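Local structure of ApRick protease (Rickettsia conorii, 5C9F) at residues F55-K59 with L60-R64. The protein is a retropepsin-like aspartic protease, here the protease part of a longer, probably membrane-bound protein, and probably cleaves peptide bonds as an endopeptidase. Numbering follows the deposited sequence.
Sequences FDLTK and LKYTR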
ATOM      1  N   PHE A  55       3.274  33.967  13.006  1.00 37.59           N
ATOM      2  CA  PHE A  55       3.073  34.132  14.432  1.00 46.78           C
ATOM      3  C   PHE A  55       3.625  35.496  14.887  1.00 40.69           C
ATOM      4  O   PHE A  55       4.646  35.951  14.414  1.00 46.76           O
ATOM      5  CB  PHE A  55       3.719  33.012  15.197  1.00 32.82           C
ATOM      6  CG  PHE A  55       2.983  31.726  15.099  1.00 32.22           C
ATOM      7  CD1 PHE A  55       1.815  31.533  15.817  1.00 43.84           C
ATOM      8  CD2 PHE A  55       3.383  30.751  14.235  1.00 41.99           C
ATOM      9  CE1 PHE A  55       1.106  30.355  15.726  1.00 38.55           C
ATOM     10  CE2 PHE A  55       2.685  29.562  14.132  1.00 37.12           C
ATOM     11  CZ  PHE A  55       1.522  29.366  14.854  1.00 39.99           C
ATOM     12  N   ASP A  56       2.855  36.197  15.704  1.00 41.48           N
ATOM     13  CA  ASP A  56       3.280  37.485  16.266  1.00 42.87           C
ATOM     14  C   ASP A  56       3.871  37.173  17.591  1.00 39.87           C
ATOM     15  O   ASP A  56       3.138  36.836  18.548  1.00 40.35           O
ATOM     16  CB  ASP A  56       2.082  38.434  16.415  1.00 46.08           C
ATOM     17  CG  ASP A  56       2.470  39.796  17.009  1.00 48.89           C
ATOM     18  OD1 ASP A  56       3.558  39.926  17.613  1.00 51.51           O
ATOM     19  OD2 ASP A  56       1.658  40.729  16.865  1.00 52.72           O
ATOM     20  N   LEU A  57       5.194  37.272  17.671  1.00 41.74           N
ATOM     21  CA  LEU A  57       5.897  36.753  18.856  1.00 35.70           C
ATOM     22  C   LEU A  57       5.511  37.561  20.100  1.00 41.34           C
ATOM     23  O   LEU A  57       5.511  37.013  21.178  1.00 36.03           O
ATOM     24  CB  LEU A  57       7.411  36.831  18.686  1.00 38.79           C
ATOM     25  CG  LEU A  57       8.179  35.697  18.005  1.00 57.80           C
ATOM     26  CD1 LEU A  57       7.325  34.672  17.288  1.00 59.32           C
ATOM     27  CD2 LEU A  57       9.227  36.315  17.104  1.00 58.11           C
ATOM     28  N   THR A  58       5.123  38.818  19.931  1.00 39.93           N
ATOM     29  CA  THR A  58       4.683  39.625  21.082  1.00 41.76           C
ATOM     30  C   THR A  58       3.314  39.208  21.651  1.00 49.58           C
ATOM     31  O   THR A  58       3.026  39.522  22.799  1.00 50.53           O
ATOM     32  CB  THR A  58       4.597  41.132  20.735  1.00 57.43           C
ATOM     33  OG1 THR A  58       3.471  41.374  19.864  1.00 70.23           O
ATOM     34  CG2 THR A  58       5.876  41.590  20.067  1.00 43.63           C
ATOM     35  N   LYS A  59       2.467  38.545  20.859  1.00 49.57           N
ATOM     36  CA  LYS A  59       1.136  38.095  21.313  1.00 56.00           C
ATOM     37  C   LYS A  59       1.187  36.731  21.959  1.00 48.82           C
ATOM     38  O   LYS A  59       0.283  36.358  22.694  1.00 62.26           O
ATOM     39  CB  LYS A  59       0.113  37.983  20.162  1.00 59.82           C
ATOM     40  CG  LYS A  59       0.036  39.158  19.217  1.00 82.02           C
ATOM     41  CD  LYS A  59      -0.809  40.282  19.754  1.00103.64           C
ATOM     42  CE  LYS A  59      -1.003  41.324  18.666  1.00111.95           C
ATOM     43  NZ  LYS A  59      -1.829  42.455  19.146  1.00 88.36           N
ATOM     44  N   LEU A  60       2.206  35.956  21.642  1.00 50.67           N
ATOM     45  CA  LEU A  60       2.324  34.604  22.194  1.00 40.79           C
ATOM     46  C   LEU A  60       2.531  34.758  23.688  1.00 42.44           C
ATOM     47  O   LEU A  60       3.174  35.690  24.136  1.00 39.70           O
ATOM     48  CB  LEU A  60       3.491  33.902  21.599  1.00 37.93           C
ATOM     49  CG  LEU A  60       3.430  33.560  20.103  1.00 44.85           C
ATOM     50  CD1 LEU A  60       4.734  32.903  19.698  1.00 49.70           C
ATOM     51  CD2 LEU A  60       2.287  32.615  19.813  1.00 61.53           C
ATOM     52  N   LYS A  61       1.965  33.866  24.454  1.00 38.28           N
ATOM     53  CA  LYS A  61       2.234  33.869  25.883  1.00 53.30           C
ATOM     54  C   LYS A  61       3.198  32.696  26.156  1.00 41.24           C
ATOM     55  O   LYS A  61       2.925  31.556  25.804  1.00 39.18           O
ATOM     56  CB  LYS A  61       0.930  33.807  26.684  1.00 60.77           C
ATOM     57  CG  LYS A  61      -0.146  32.902  26.107  1.00 85.23           C
ATOM     58  CD  LYS A  61      -1.326  32.725  27.049  1.00129.54           C
ATOM     59  CE  LYS A  61      -2.468  31.995  26.360  1.00122.92           C
ATOM     60  NZ  LYS A  61      -3.740  32.156  27.111  1.00112.14           N
ATOM     61  N   TYR A  62       4.318  33.024  26.774  1.00 32.08           N
ATOM     62  CA  TYR A  62       5.398  32.074  27.034  1.00 35.66           C
ATOM     63  C   TYR A  62       5.130  31.438  28.376  1.00 39.44           C
ATOM     64  O   TYR A  62       5.793  31.689  29.361  1.00 42.83           O
ATOM     65  CB  TYR A  62       6.757  32.773  26.966  1.00 37.33           C
ATOM     66  CG  TYR A  62       7.162  33.098  25.565  1.00 39.09           C
ATOM     67  CD1 TYR A  62       6.547  34.118  24.847  1.00 52.03           C
ATOM     68  CD2 TYR A  62       8.129  32.330  24.913  1.00 42.67           C
ATOM     69  CE1 TYR A  62       6.910  34.368  23.519  1.00 47.82           C
ATOM     70  CE2 TYR A  62       8.501  32.573  23.595  1.00 40.53           C
ATOM     71  CZ  TYR A  62       7.894  33.578  22.902  1.00 49.85           C
ATOM     72  OH  TYR A  62       8.299  33.790  21.619  1.00 56.89           O
ATOM     73  N   THR A  63       4.137  30.563  28.391  1.00 54.18           N
ATOM     74  CA  THR A  63       3.686  29.953  29.629  1.00 54.05           C
ATOM     75  C   THR A  63       4.357  28.623  29.938  1.00 58.01           C
ATOM     76  O   THR A  63       4.218  28.121  31.047  1.00 50.42           O
ATOM     77  CB  THR A  63       2.179  29.696  29.554  1.00 52.17           C
ATOM     78  OG1 THR A  63       1.883  28.948  28.367  1.00 46.42           O
ATOM     79  CG2 THR A  63       1.435  31.016  29.544  1.00 53.72           C
ATOM     80  N   ARG A  64       5.053  28.045  28.962  1.00 39.73           N
ATOM     81  CA  ARG A  64       5.620  26.703  29.108  1.00 42.93           C
ATOM     82  C   ARG A  64       7.120  26.767  29.395  1.00 40.97           C
ATOM     83  O   ARG A  64       7.783  27.743  29.078  1.00 44.64           O
ATOM     84  CB  ARG A  64       5.304  25.815  27.893  1.00 40.44           C
ATOM     85  CG  ARG A  64       3.822  25.438  27.786  1.00 61.04           C
ATOM     86  CD  ARG A  64       3.444  24.358  28.811  1.00 52.48           C
ATOM     87  NE  ARG A  64       3.880  23.082  28.257  1.00 74.66           N
ATOM     88  CZ  ARG A  64       4.984  22.400  28.552  1.00 86.37           C
ATOM     89  NH1 ARG A  64       5.816  22.777  29.525  1.00 65.52           N
ATOM     90  NH2 ARG A  64       5.239  21.280  27.875  1.00 67.03           N
TER
HETATM   91  O   HOH W   1       5.184  37.348  23.851  1.00 43.07           O
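Leu-60 packs against Phe-55 and Leu-57 across a surface turn of the retropepsin-like fold, in the loop that joins helix 47-52 to strand 64-68. Its two methyl groups divide the work. CD2 meets CD1 of Phe-55 at 4.2 Å, and the two side chains cross at about a right angle. CD1 meets CD1 of Leu-57 at 4.0 Å, in a more slanted crossing. The CG of Leu-60 lies anti to the carbonyl carbon (chi1 -67°), which brings it close to Asp-56 O, and from there the methyls part to the two partners. This small apolar cluster bridges secondary structures: Phe-55 and Leu-57 also touch Ala-50 of helix 47-52, while Leu-60 rests on Ala-76 and Ile-78 of strand 71-84 and on Val-96.

Residues 57-59 have helical backbone angles without regular helical bonding. Asp-56 O accepts from Lys-59 N at 3.0 Å and, weakly, from Leu-60 N at 3.3 Å. The Asp-56 carboxylate reaches forward to Thr-58. Its OD1 receives the Thr-58 hydroxyl OG1 at 2.7 Å, from above the carboxylate plane, and a weak bond from Thr-58 N, in the pattern of an Asx turn. One carboxylate oxygen thus holds both donors of Thr-58.

Tyr-62, at the centre of an inverse gamma turn, swings its ring back toward Leu-57. Ring atom CE1 lies 3.8 Å from Leu-57 O, which sits at the ring edge and in its plane. Water 1 bridges two backbone carbonyls of the turn, donating to Leu-57 O at 2.7 Å and to Leu-60 O at 2.6 Å.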